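Side-chain contacts in vanadium-dependent bromoperoxidase (Corallina officinalis, PDB 1QHB), which uses hydrogen peroxide and bromide to brominate organic substrates, depending on bound vanadate, and assembles into a dodecamer: residues 77-82 against 401-406; 142-147 against 395-400; 159-164 against 213-218; 189-194 against 438-443; 269-274 against 343-348. All coordinates share one frame; numbering follows the deposited sequence.

Contacts 1 and 2 illustrate how an anion pocket is built from segments far apart in sequence; the others lie in the surrounding fold. Those two, their centres 11 Å apart, share helix 376-402 and its exit; each sends one basic residue, Arg406 or Lys398, to the phosphate, probably from the crystallisation liquor, that occupies the vanadate site. A hydrogen bond from His402 NE2 to Gln397 OE1 ties them together. Contact 3 lies farther out, with the side chain of Glu161 about 9 Å from that of His551. It adjoins contact 4, centres 10 Å apart, through Val218 N and Asn193 OD1. Contact 5 stands apart, 35 Å or more between centres from each of the others.

Contact 1 of 5, residues 77-82 against 401-406; sequences AFVRAI and IHRRLR. With PO4 (phosphate ion), chain G.
Val79, on helix 72-84, lays its methyl groups on one face of the Arg403 guanidinium, and this is the compact part of the contact. Val79 CG2 sits 3.7 Å from Arg403 NE, displaced toward the rim of the group, while Val79 CG1 reaches the other end of it at 4.0 Å from Arg403 NH1. The two side chains cross at about a right angle. Arg403 bends at chi3 (-60°), which turns its flat end across the valine. On the opposite face lies its near neighbour Ile401 O, again toward the rim.

The packing is looser beside this sandwich. Ile82 CD1 approaches Arg403 CD at 4.3 Å, and the segments make no hydrogen bond to each other. The polar end of Arg403 is held from outside: NH2 forms a salt bridge with Glu40 and a hydrogen bond with Gln595 of the second subunit, and NH1 binds Phe399 O. A buried positive charge is thus met by a carboxylate, with Phe583 of the second subunit packing on both Val79 and Arg403.

Arg403 is also the point where the chain leaves helix 376-402, with positive phi (43°). The turn leads on to Arg406, at the N-cap position before helix 407-422. Arg406 NH1 and NH2 both donate to a single phosphate oxygen, O1, at 2.8 and 3.1 Å, and O1 lies in the guanidinium plane. His478 O holds Arg406 NE and Val550 O takes NH1, fixing the rotation of the group. Such an arginine, oriented in plane toward an oxyanion, is characteristic of the vanadate pocket of vanadium haloperoxidases.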
# COMPACT_ATOMS: atom_id res chain seq x y z
N ALA A 77 19.86 40.05 -1.19
CA ALA A 77 20.74 38.86 -1.24
C ALA A 77 20.69 38.17 0.11
O ALA A 77 20.67 36.94 0.22
CB ALA A 77 22.18 39.24 -1.58
N PHE A 78 20.64 38.98 1.19
CA PHE A 78 20.54 38.48 2.56
C PHE A 78 19.26 37.67 2.75
O PHE A 78 19.27 36.58 3.36
CB PHE A 78 20.52 39.68 3.49
CG PHE A 78 20.25 39.48 4.95
CD1 PHE A 78 21.06 38.67 5.73
CD2 PHE A 78 19.20 40.14 5.57
CE1 PHE A 78 20.81 38.52 7.09
CE2 PHE A 78 18.94 39.99 6.91
CZ PHE A 78 19.76 39.17 7.68
N VAL A 79 18.14 38.14 2.22
CA VAL A 79 16.88 37.38 2.30
C VAL A 79 16.99 36.06 1.57
O VAL A 79 16.59 35.00 2.06
CB VAL A 79 15.71 38.23 1.75
CG1 VAL A 79 14.43 37.41 1.64
CG2 VAL A 79 15.52 39.32 2.80
N ARG A 80 17.59 36.03 0.38
CA ARG A 80 17.74 34.79 -0.37
C ARG A 80 18.57 33.83 0.44
O ARG A 80 18.27 32.64 0.54
CB ARG A 80 18.39 35.00 -1.74
CG ARG A 80 17.47 35.67 -2.75
CD ARG A 80 18.01 35.56 -4.16
NE ARG A 80 19.23 36.31 -4.35
CZ ARG A 80 19.43 37.59 -4.61
NH1 ARG A 80 18.46 38.47 -4.76
NH2 ARG A 80 20.68 38.02 -4.76
N ALA A 81 19.68 34.32 1.03
CA ALA A 81 20.53 33.47 1.85
C ALA A 81 19.78 32.86 3.04
O ALA A 81 20.05 31.73 3.40
CB ALA A 81 21.76 34.25 2.39
N ILE A 82 18.90 33.62 3.68
CA ILE A 82 18.11 33.15 4.80
C ILE A 82 17.21 31.99 4.39
O ILE A 82 16.92 31.07 5.13
CB ILE A 82 17.23 34.35 5.25
CG1 ILE A 82 18.04 35.28 6.15
CG2 ILE A 82 15.96 33.87 5.94
CD1 ILE A 82 17.44 36.70 6.23
N ILE A 401 10.15 35.36 8.05
CA ILE A 401 8.94 36.08 7.84
C ILE A 401 9.01 37.58 8.10
O ILE A 401 8.86 38.35 7.15
CB ILE A 401 7.82 35.51 8.75
CG1 ILE A 401 7.65 34.00 8.54
CG2 ILE A 401 6.49 36.23 8.55
CD1 ILE A 401 7.23 33.60 7.13
N HIS A 402 9.10 38.08 9.34
CA HIS A 402 8.95 39.50 9.60
C HIS A 402 10.18 40.37 9.51
O HIS A 402 9.97 41.52 9.18
CB HIS A 402 8.38 39.71 11.02
CG HIS A 402 7.19 38.82 11.29
ND1 HIS A 402 5.94 39.24 10.92
CD2 HIS A 402 7.06 37.58 11.84
CE1 HIS A 402 5.06 38.29 11.24
NE2 HIS A 402 5.71 37.30 11.80
N ARG A 403 11.38 39.93 9.85
CA ARG A 403 12.56 40.76 9.81
C ARG A 403 12.30 42.17 10.38
O ARG A 403 12.68 43.13 9.74
CB ARG A 403 13.09 40.83 8.35
CG ARG A 403 13.74 39.48 7.94
CD ARG A 403 14.09 39.45 6.48
NE ARG A 403 12.97 39.61 5.49
CZ ARG A 403 12.33 38.61 4.91
NH1 ARG A 403 12.59 37.33 5.19
NH2 ARG A 403 11.40 38.78 3.98
N ARG A 404 11.76 42.28 11.59
CA ARG A 404 11.51 43.55 12.25
C ARG A 404 12.79 44.20 12.79
O ARG A 404 13.68 43.51 13.34
CB ARG A 404 10.49 43.42 13.37
CG ARG A 404 10.11 44.77 14.01
CD ARG A 404 9.21 44.56 15.21
NE ARG A 404 8.57 45.82 15.63
CZ ARG A 404 7.73 45.88 16.65
NH1 ARG A 404 7.36 44.80 17.37
NH2 ARG A 404 7.20 47.03 16.99
N LEU A 405 12.89 45.53 12.56
CA LEU A 405 14.08 46.23 13.01
C LEU A 405 14.08 46.28 14.55
O LEU A 405 13.04 46.42 15.19
CB LEU A 405 14.25 47.64 12.44
CG LEU A 405 13.48 48.79 13.10
CD1 LEU A 405 13.79 50.02 12.25
CD2 LEU A 405 11.98 48.51 13.15
N ARG A 406 15.29 46.22 15.09
CA ARG A 406 15.39 46.29 16.56
C ARG A 406 15.12 47.73 16.99
O ARG A 406 15.23 48.67 16.21
CB ARG A 406 16.78 45.82 16.98
CG ARG A 406 17.02 44.31 16.77
CD ARG A 406 16.56 43.55 18.03
NE ARG A 406 16.96 42.14 17.90
CZ ARG A 406 17.01 41.28 18.89
NH1 ARG A 406 16.71 41.62 20.13
NH2 ARG A 406 17.38 40.03 18.68
P PO4 G . 16.63 37.90 21.94
O1 PO4 G . 17.12 39.29 21.70
O2 PO4 G . 15.89 37.79 23.22
O3 PO4 G . 17.79 36.98 21.94
O4 PO4 G . 15.70 37.58 20.80

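Contact 2 of 5, residues 142-147 against 395-400. With PO4 (phosphate ion), chain G.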
# COMPACT_ATOMS: atom_id res chain seq x y z
N VAL A 142 3.68 26.98 12.84
CA VAL A 142 3.01 27.91 13.76
C VAL A 142 3.33 29.33 13.29
O VAL A 142 4.13 29.48 12.36
CB VAL A 142 3.41 27.69 15.22
CG1 VAL A 142 2.89 26.35 15.77
CG2 VAL A 142 4.92 27.75 15.37
N ALA A 143 2.61 30.32 13.84
CA ALA A 143 2.76 31.69 13.38
C ALA A 143 2.68 32.74 14.47
O ALA A 143 2.00 32.59 15.50
CB ALA A 143 1.53 31.96 12.48
N MET A 144 3.26 33.88 14.21
CA MET A 144 3.12 35.07 15.08
C MET A 144 2.39 36.09 14.20
O MET A 144 2.54 36.08 12.97
CB MET A 144 4.46 35.60 15.53
CG MET A 144 5.17 34.74 16.57
SD MET A 144 6.83 35.36 16.94
CE MET A 144 6.46 36.98 17.60
N PRO A 145 1.49 36.88 14.71
CA PRO A 145 0.77 37.86 13.90
C PRO A 145 1.69 38.98 13.45
O PRO A 145 2.80 39.17 13.93
CB PRO A 145 -0.31 38.35 14.85
CG PRO A 145 0.24 38.15 16.24
CD PRO A 145 1.14 36.93 16.16
N PRO A 146 1.26 39.76 12.45
CA PRO A 146 2.01 40.89 11.95
C PRO A 146 2.48 41.81 13.07
O PRO A 146 1.67 42.15 13.93
CB PRO A 146 1.03 41.65 11.08
CG PRO A 146 -0.12 40.72 10.77
CD PRO A 146 -0.09 39.62 11.79
N ALA A 147 3.72 42.30 13.01
CA ALA A 147 4.19 43.29 13.97
C ALA A 147 3.64 44.69 13.73
O ALA A 147 3.21 45.02 12.64
CB ALA A 147 5.72 43.37 13.92
N ARG A 395 13.03 31.55 15.25
CA ARG A 395 13.98 31.94 14.20
C ARG A 395 13.32 32.02 12.84
O ARG A 395 13.59 32.85 12.00
CB ARG A 395 15.19 30.95 14.18
CG ARG A 395 16.09 31.16 15.41
CD ARG A 395 17.09 32.28 15.17
NE ARG A 395 17.53 32.89 16.46
CZ ARG A 395 18.82 33.13 16.70
NH1 ARG A 395 19.75 32.79 15.79
NH2 ARG A 395 19.22 33.68 17.83
N TYR A 396 12.34 31.19 12.53
CA TYR A 396 11.57 31.22 11.32
C TYR A 396 10.81 32.54 11.28
O TYR A 396 10.79 33.22 10.26
CB TYR A 396 10.63 30.01 11.24
CG TYR A 396 9.83 30.01 9.96
CD1 TYR A 396 10.44 29.83 8.71
CD2 TYR A 396 8.45 30.17 10.02
CE1 TYR A 396 9.68 29.83 7.54
CE2 TYR A 396 7.70 30.17 8.86
CZ TYR A 396 8.31 30.00 7.63
OH TYR A 396 7.50 29.97 6.52
N GLN A 397 10.21 32.96 12.37
CA GLN A 397 9.47 34.21 12.41
C GLN A 397 10.49 35.35 12.27
O GLN A 397 10.34 36.25 11.48
CB GLN A 397 8.71 34.36 13.74
CG GLN A 397 7.56 33.35 13.96
CD GLN A 397 6.53 33.44 12.83
OE1 GLN A 397 5.99 34.49 12.48
NE2 GLN A 397 6.22 32.33 12.19
N LYS A 398 11.57 35.37 13.05
CA LYS A 398 12.52 36.46 13.02
C LYS A 398 13.05 36.73 11.61
O LYS A 398 13.01 37.84 11.14
CB LYS A 398 13.76 36.19 13.90
CG LYS A 398 13.63 36.39 15.37
CD LYS A 398 14.77 35.65 16.07
CE LYS A 398 14.71 35.89 17.59
NZ LYS A 398 15.09 37.30 17.90
N PHE A 399 13.65 35.71 11.01
CA PHE A 399 14.35 35.89 9.75
C PHE A 399 13.57 35.59 8.47
O PHE A 399 13.80 36.28 7.46
CB PHE A 399 15.52 34.91 9.78
CG PHE A 399 16.73 35.32 10.52
CD1 PHE A 399 17.63 36.25 9.98
CD2 PHE A 399 17.03 34.73 11.76
CE1 PHE A 399 18.77 36.60 10.73
CE2 PHE A 399 18.18 35.04 12.46
CZ PHE A 399 19.02 36.00 11.94
N ASN A 400 12.76 34.52 8.48
CA ASN A 400 12.12 34.13 7.23
C ASN A 400 10.85 34.92 7.00
O ASN A 400 10.56 35.08 5.81
CB ASN A 400 11.81 32.62 7.23
CG ASN A 400 13.09 31.81 7.36
OD1 ASN A 400 13.55 31.51 8.47
ND2 ASN A 400 13.66 31.40 6.21
P PO4 G . 16.63 37.90 21.94
O1 PO4 G . 17.12 39.29 21.70
O2 PO4 G . 15.89 37.79 23.22
O3 PO4 G . 17.79 36.98 21.94
O4 PO4 G . 15.70 37.58 20.80
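Gln397 and Met144 join the vanadate-site helix 376-402 to the irregular chain that precedes helix 153-167, an extended segment lying alongside a helix. The helix belongs to the anion-binding core of the vanadium haloperoxidase fold, and it widens into a pi-type turn at 396-400.

Along the helix, Tyr396 comes first, its CB directed at the loop but its ring lying beside Ile401. Gln397 follows and carries the contact. Its chain folds at chi2 (-58°), bringing the carboxamide back against the loop backbone while CB and CG run alongside the Met144 thioether. Met144 SD rests 3.8 Å from CB and 3.7 Å from CG of Gln397, and the two chains cross obliquely. At the end of the side chain, Gln397 OE1 accepts a weak bond from Met144 N at 3.3 Å, but its principal partner is His402 NE2, so the oxygen serves both the helix end and the loop. Gln397 NE2 lies near Val142 O and Ala143 CA, and is hydrogen-bonded to Ser34 OG.

Lys398, next in sequence, has its CB directed away from the loop. Its NZ is surrounded by acceptors, Gly482 O, Pro479 O and His478 ND1 besides the phosphate, which would hold it firmly in place. A bend at chi4 (-71°) sets the amino group at the end of an otherwise extended chain, where Lys398 NZ donates to phosphate O4 at 3.0 Å.

Contact 3 of 5, residues 159-164 against 213-218; sequences MAELYL and RRRGEV
Glu161 and Arg215 meet in a bidentate salt bridge, the one touching pair between residues 159-164 and 213-218. The grip is end-on: Arg215 NH1 gives its hydrogen to Glu161 OE2 at 2.9 Å, and Arg215 NH2 gives one to Glu161 OE1, also at 2.9 Å. Both bonds are nearly straight, at 166° and 164°.

In plane terms the pair is not flat. The acceptors lie close to the guanidinium plane, but the carboxylate is tilted 37° from it; OE2 is approached on its syn side, whereas OE1 is met from well above the carboxylate plane. Glu161 reaches the arginine as a straight chain, CG opposite the backbone N, and Arg215 comes across it at about a right angle after bending at chi3.

A cation-pi interaction with Phe553 gives the guanidinium a second, aromatic partner, so that the charge is both paired and packed.

The bridge thus fastens a loop to a helix whose other sides are already engaged. Ala160 and Leu164 of helix 153-167 pack on Leu192 of helix 182-192, Tyr163 lies against helix 439-456, and Met159 and Leu162 rest on helix 407-422.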
# COMPACT_ATOMS: atom_id res chain seq x y z
N MET A 159 7.83 52.72 21.75
CA MET A 159 9.07 53.49 21.82
C MET A 159 9.10 54.41 23.04
O MET A 159 10.10 54.45 23.75
CB MET A 159 9.35 54.31 20.57
CG MET A 159 9.79 53.49 19.37
SD MET A 159 11.17 52.40 19.72
CE MET A 159 12.53 53.52 19.93
N ALA A 160 7.99 55.05 23.37
CA ALA A 160 7.92 55.92 24.56
C ALA A 160 8.29 55.12 25.79
O ALA A 160 9.12 55.54 26.60
CB ALA A 160 6.53 56.49 24.77
N GLU A 161 7.67 53.91 25.89
CA GLU A 161 7.99 53.06 27.03
C GLU A 161 9.44 52.66 27.09
O GLU A 161 10.01 52.62 28.20
CB GLU A 161 7.08 51.83 27.00
CG GLU A 161 7.44 50.78 28.05
CD GLU A 161 6.45 49.63 28.01
OE1 GLU A 161 6.41 49.00 26.93
OE2 GLU A 161 5.77 49.41 29.04
N LEU A 162 10.10 52.39 25.97
CA LEU A 162 11.52 52.00 25.99
C LEU A 162 12.43 53.16 26.33
O LEU A 162 13.51 52.92 26.92
CB LEU A 162 11.99 51.47 24.62
CG LEU A 162 11.33 50.20 24.10
CD1 LEU A 162 11.85 49.78 22.74
CD2 LEU A 162 11.51 49.07 25.10
N TYR A 163 12.11 54.37 25.85
CA TYR A 163 12.97 55.53 26.20
C TYR A 163 12.86 55.81 27.70
O TYR A 163 13.85 56.08 28.39
CB TYR A 163 12.51 56.78 25.46
CG TYR A 163 13.13 56.98 24.08
CD1 TYR A 163 14.45 57.35 23.93
CD2 TYR A 163 12.34 56.91 22.95
CE1 TYR A 163 15.03 57.55 22.69
CE2 TYR A 163 12.88 57.13 21.70
CZ TYR A 163 14.21 57.43 21.59
OH TYR A 163 14.72 57.62 20.32
N LEU A 164 11.70 55.68 28.29
CA LEU A 164 11.52 55.91 29.73
C LEU A 164 12.19 54.83 30.55
O LEU A 164 12.74 55.13 31.62
CB LEU A 164 10.04 56.05 30.10
CG LEU A 164 9.45 57.34 29.52
CD1 LEU A 164 7.95 57.20 29.41
CD2 LEU A 164 9.82 58.54 30.42
N ARG A 213 -3.36 42.29 23.01
CA ARG A 213 -2.18 42.86 23.69
C ARG A 213 -2.29 44.36 23.98
O ARG A 213 -1.31 44.93 24.46
CB ARG A 213 -0.91 42.58 22.87
CG ARG A 213 -0.88 43.26 21.52
CD ARG A 213 0.40 42.87 20.73
NE ARG A 213 0.36 43.70 19.52
CZ ARG A 213 0.08 43.22 18.32
NH1 ARG A 213 -0.12 41.91 18.14
NH2 ARG A 213 0.03 44.03 17.28
N ARG A 214 -3.44 44.98 23.71
CA ARG A 214 -3.55 46.42 23.96
C ARG A 214 -3.63 46.73 25.44
O ARG A 214 -4.32 46.02 26.15
CB ARG A 214 -4.76 47.02 23.24
CG ARG A 214 -4.71 48.56 23.37
CD ARG A 214 -5.42 49.13 22.16
NE ARG A 214 -5.46 50.58 22.23
CZ ARG A 214 -5.76 51.32 21.17
NH1 ARG A 214 -6.01 50.69 20.03
NH2 ARG A 214 -5.79 52.63 21.31
N ARG A 215 -2.90 47.74 25.92
CA ARG A 215 -2.88 47.99 27.35
C ARG A 215 -3.70 49.23 27.68
O ARG A 215 -3.78 50.14 26.88
CB ARG A 215 -1.46 48.13 27.91
CG ARG A 215 -0.66 46.86 27.81
CD ARG A 215 0.77 47.07 28.19
NE ARG A 215 1.62 47.56 27.11
CZ ARG A 215 2.85 48.04 27.38
NH1 ARG A 215 3.27 48.04 28.63
NH2 ARG A 215 3.59 48.49 26.38
N GLY A 216 -4.22 49.28 28.91
CA GLY A 216 -4.98 50.46 29.32
C GLY A 216 -4.07 51.39 30.13
O GLY A 216 -2.85 51.43 30.09
N GLU A 217 -4.70 52.16 31.00
CA GLU A 217 -4.13 53.20 31.81
C GLU A 217 -2.90 52.73 32.58
O GLU A 217 -2.85 51.71 33.24
CB GLU A 217 -5.23 53.72 32.73
CG GLU A 217 -4.85 55.04 33.39
CD GLU A 217 -5.69 55.41 34.60
OE1 GLU A 217 -6.62 54.67 34.96
OE2 GLU A 217 -5.39 56.47 35.20
N VAL A 218 -1.84 53.54 32.47
CA VAL A 218 -0.63 53.20 33.20
C VAL A 218 -0.70 53.76 34.62
O VAL A 218 -1.13 54.89 34.80
CB VAL A 218 0.57 53.80 32.45
CG1 VAL A 218 1.88 53.44 33.13
CG2 VAL A 218 0.48 53.34 31.00

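Contact 4 of 5, residues 189-194 against 438-443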
# COMPACT_ATOMS: atom_id res chain seq x y z
N ILE A 189 4.40 58.21 33.96
CA ILE A 189 3.02 57.75 33.81
C ILE A 189 2.10 58.70 33.07
O ILE A 189 1.13 58.35 32.40
CB ILE A 189 2.53 57.50 35.26
CG1 ILE A 189 3.20 56.22 35.79
CG2 ILE A 189 1.03 57.40 35.41
CD1 ILE A 189 3.05 56.11 37.31
N GLU A 190 2.27 59.99 33.25
CA GLU A 190 1.42 61.01 32.61
C GLU A 190 1.77 61.10 31.14
O GLU A 190 0.92 61.34 30.28
CB GLU A 190 1.68 62.25 33.44
CG GLU A 190 0.79 63.46 33.32
CD GLU A 190 1.18 64.45 34.43
OE1 GLU A 190 1.41 63.96 35.56
OE2 GLU A 190 1.28 65.66 34.17
N ARG A 191 3.01 60.91 30.75
CA ARG A 191 3.43 60.97 29.35
C ARG A 191 2.92 59.73 28.63
O ARG A 191 2.24 59.87 27.61
CB ARG A 191 4.95 61.22 29.35
CG ARG A 191 5.17 62.65 29.92
CD ARG A 191 6.56 63.20 29.66
NE ARG A 191 7.53 62.50 30.50
CZ ARG A 191 8.84 62.67 30.55
NH1 ARG A 191 9.40 63.58 29.77
NH2 ARG A 191 9.58 61.93 31.37
N LEU A 192 3.00 58.55 29.27
CA LEU A 192 2.49 57.35 28.64
C LEU A 192 0.98 57.46 28.60
O LEU A 192 0.43 57.11 27.53
CB LEU A 192 2.92 56.08 29.36
CG LEU A 192 4.44 55.81 29.41
CD1 LEU A 192 4.69 54.70 30.40
CD2 LEU A 192 4.94 55.47 28.01
N ASN A 193 0.34 58.00 29.64
CA ASN A 193 -1.11 58.13 29.58
C ASN A 193 -1.58 59.23 28.62
O ASN A 193 -2.79 59.34 28.37
CB ASN A 193 -1.77 58.33 30.94
CG ASN A 193 -1.81 57.06 31.75
OD1 ASN A 193 -1.85 55.98 31.16
ND2 ASN A 193 -1.78 57.15 33.07
N GLY A 194 -0.68 59.98 28.03
CA GLY A 194 -1.06 60.94 27.03
C GLY A 194 -1.03 60.29 25.66
O GLY A 194 -1.28 61.01 24.72
N LEU A 438 6.55 62.01 20.75
CA LEU A 438 7.49 61.74 21.83
C LEU A 438 8.31 62.97 22.22
O LEU A 438 9.31 62.80 22.95
CB LEU A 438 8.52 60.69 21.35
CG LEU A 438 7.99 59.30 21.03
CD1 LEU A 438 9.13 58.43 20.53
CD2 LEU A 438 7.32 58.71 22.27
N SER A 439 7.95 64.15 21.72
CA SER A 439 8.74 65.35 21.95
C SER A 439 9.20 65.60 23.36
O SER A 439 10.41 65.78 23.46
CB SER A 439 8.00 66.61 21.45
OG SER A 439 6.99 66.92 22.41
N SER A 440 8.41 65.62 24.42
CA SER A 440 8.98 65.90 25.74
C SER A 440 9.92 64.80 26.19
O SER A 440 11.01 65.10 26.70
CB SER A 440 7.88 66.09 26.76
OG SER A 440 6.78 65.27 26.47
N ILE A 441 9.58 63.51 25.91
CA ILE A 441 10.54 62.46 26.23
C ILE A 441 11.87 62.67 25.52
O ILE A 441 12.91 62.47 26.13
CB ILE A 441 9.95 61.11 25.84
CG1 ILE A 441 8.75 60.82 26.75
CG2 ILE A 441 10.98 60.00 25.99
CD1 ILE A 441 7.91 59.67 26.18
N LEU A 442 11.90 63.08 24.25
CA LEU A 442 13.16 63.20 23.52
C LEU A 442 14.07 64.30 24.02
O LEU A 442 15.30 64.22 23.80
CB LEU A 442 12.86 63.43 22.02
CG LEU A 442 12.18 62.29 21.27
CD1 LEU A 442 12.00 62.69 19.80
CD2 LEU A 442 13.00 61.00 21.39
N ASP A 443 13.50 65.32 24.65
CA ASP A 443 14.23 66.43 25.25
C ASP A 443 15.03 65.92 26.46
O ASP A 443 16.24 66.18 26.56
CB ASP A 443 13.30 67.54 25.78
CG ASP A 443 12.59 68.28 24.67
OD1 ASP A 443 13.24 68.62 23.65
OD2 ASP A 443 11.36 68.53 24.78
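Arg191 and Ile441 bring their CA atoms to 7.9 Å, the closest approach between the last turn of helix 182-192 and the first turn of helix 439-456. The first helix is ending: Asn193 N still binds Ile189 O, while Gly194 N turns back to Arg191 O. The second is beginning, with Leu438 at the N-cap position and Leu442 N bound to Leu438 O.

The side-chain contact is one arginine laid across the start of a helix. Its chain is extended through chi2 and then bends at chi3 (-72°), so Arg191 CD passes Ser440 OG at 3.8 Å and the guanidinium comes down beside the isoleucine. Ile441 CG1 lies over one face, 4.1 Å from Arg191 NH1 and offset toward the rim. Ser440 O is at the edge, but at 3.8 Å from Arg191 NH1 it makes no hydrogen bond. The polar grip lies just beyond: NH1 forms a salt bridge with Asp444, and NE returns to Ser187 O within its own helix. These two partners set the rotation of the group, leaving apolar packing to carry the face.

Helix 153-167 lies against both elements, with Leu164 packed on Arg191, Tyr163 on Ile441 and Ala160 on Leu438, while Leu438 and Leu442 pack against helix 407-422.

Contact 5 of 5, residues 269-274 against 343-348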
# COMPACT_ATOMS: atom_id res chain seq x y z
N GLY A 269 19.31 34.22 49.36
CA GLY A 269 19.42 34.05 47.94
C GLY A 269 20.28 32.85 47.56
O GLY A 269 20.84 32.87 46.46
N GLU A 270 20.28 31.86 48.44
CA GLU A 270 21.06 30.67 48.12
C GLU A 270 20.15 29.51 47.69
O GLU A 270 19.39 29.04 48.57
CB GLU A 270 21.86 30.22 49.32
CG GLU A 270 22.95 31.21 49.73
CD GLU A 270 23.99 31.53 48.66
OE1 GLU A 270 24.26 30.67 47.79
OE2 GLU A 270 24.57 32.63 48.59
N ILE A 271 20.15 29.05 46.42
CA ILE A 271 19.37 27.92 45.96
C ILE A 271 20.17 26.64 46.20
O ILE A 271 21.32 26.58 45.70
CB ILE A 271 19.02 27.92 44.44
CG1 ILE A 271 18.37 29.28 44.12
CG2 ILE A 271 18.17 26.76 43.99
CD1 ILE A 271 18.33 29.47 42.61
N ALA A 272 19.59 25.63 46.85
CA ALA A 272 20.29 24.36 47.01
C ALA A 272 20.30 23.64 45.65
O ALA A 272 19.25 23.32 45.13
CB ALA A 272 19.61 23.42 47.99
N TYR A 273 21.44 23.38 45.06
CA TYR A 273 21.58 22.76 43.73
C TYR A 273 22.29 21.44 43.95
O TYR A 273 23.53 21.45 43.95
CB TYR A 273 22.44 23.70 42.91
CG TYR A 273 22.72 23.39 41.44
CD1 TYR A 273 21.88 22.54 40.70
CD2 TYR A 273 23.83 23.92 40.82
CE1 TYR A 273 22.16 22.30 39.38
CE2 TYR A 273 24.11 23.67 39.50
CZ TYR A 273 23.26 22.85 38.78
OH TYR A 273 23.51 22.53 37.46
N GLY A 274 21.54 20.33 44.16
CA GLY A 274 22.20 19.13 44.59
C GLY A 274 22.77 19.41 45.99
O GLY A 274 22.08 19.99 46.87
N CYS A 343 12.62 25.83 38.96
CA CYS A 343 12.39 24.42 39.22
C CYS A 343 13.15 23.86 40.39
O CYS A 343 12.54 23.16 41.19
CB CYS A 343 12.72 23.60 37.96
SG CYS A 343 12.19 21.87 37.95
N LEU A 344 14.42 24.20 40.53
CA LEU A 344 15.22 23.75 41.66
C LEU A 344 14.70 24.28 43.00
O LEU A 344 14.71 23.52 43.96
CB LEU A 344 16.67 24.15 41.44
CG LEU A 344 17.44 23.50 40.29
CD1 LEU A 344 18.76 24.26 40.10
CD2 LEU A 344 17.75 22.04 40.59
N ILE A 345 14.20 25.50 43.06
CA ILE A 345 13.61 26.05 44.29
C ILE A 345 12.36 25.22 44.64
O ILE A 345 12.13 24.90 45.81
CB ILE A 345 13.25 27.52 44.06
CG1 ILE A 345 14.56 28.36 43.99
CG2 ILE A 345 12.41 28.09 45.21
CD1 ILE A 345 14.36 29.81 43.55
N LEU A 346 11.51 24.97 43.64
CA LEU A 346 10.27 24.25 43.83
C LEU A 346 10.58 22.85 44.31
O LEU A 346 9.94 22.38 45.26
CB LEU A 346 9.40 24.19 42.56
CG LEU A 346 8.90 25.51 41.98
CD1 LEU A 346 8.30 25.37 40.60
CD2 LEU A 346 7.85 26.12 42.91
N LEU A 347 11.61 22.19 43.73
CA LEU A 347 11.90 20.84 44.22
C LEU A 347 12.41 20.88 45.63
O LEU A 347 11.99 20.07 46.49
CB LEU A 347 12.90 20.10 43.33
CG LEU A 347 12.38 19.75 41.92
CD1 LEU A 347 13.53 19.36 41.01
CD2 LEU A 347 11.36 18.61 42.06
N ALA A 348 13.35 21.78 45.91
CA ALA A 348 13.92 21.88 47.25
C ALA A 348 12.89 22.31 48.29
O ALA A 348 12.88 21.83 49.42
CB ALA A 348 15.09 22.88 47.17
O HOH W 1 16.84 21.94 44.47
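A water molecule joins the backbones of Ala272 and Leu344, donating to Leu344 O at 2.7 Å and to Ala272 O at 2.9 Å. It thereby bridges strand 270-273, outermost within this chain in a three-stranded antiparallel sheet, and the helix 337-349 packed across it. The motif is a helix laid on a sheet: the two axes come within 8.0 Å and cross at 77°, nearly perpendicular, so a few residues of each make the contact.

Beyond the water the interface is apolar. Ile271 directs its CB at the helix and forks over it. With CG1 set opposite the carbonyl carbon (chi1 -53°), Ile271 CG2 lies between Leu344 CB and Ile345 CG1, 3.9 Å from each, while Ile271 CG1 meets Ile345 CG1 at the same distance. Both helix residues run at about a right angle to the isoleucine. Leu344 and Ile345 also touch Ile278 and Gln280, respectively, of the neighbouring strand 276-285.

Tyr273 reaches across to the fourth subunit, its hydroxyl hydrogen-bonded to Asn341 of that chain, while Leu340 of that chain packs on Tyr273. Within the contact, Leu344 CD1 meets the ring obliquely, 3.6 Å from Tyr273 CD1.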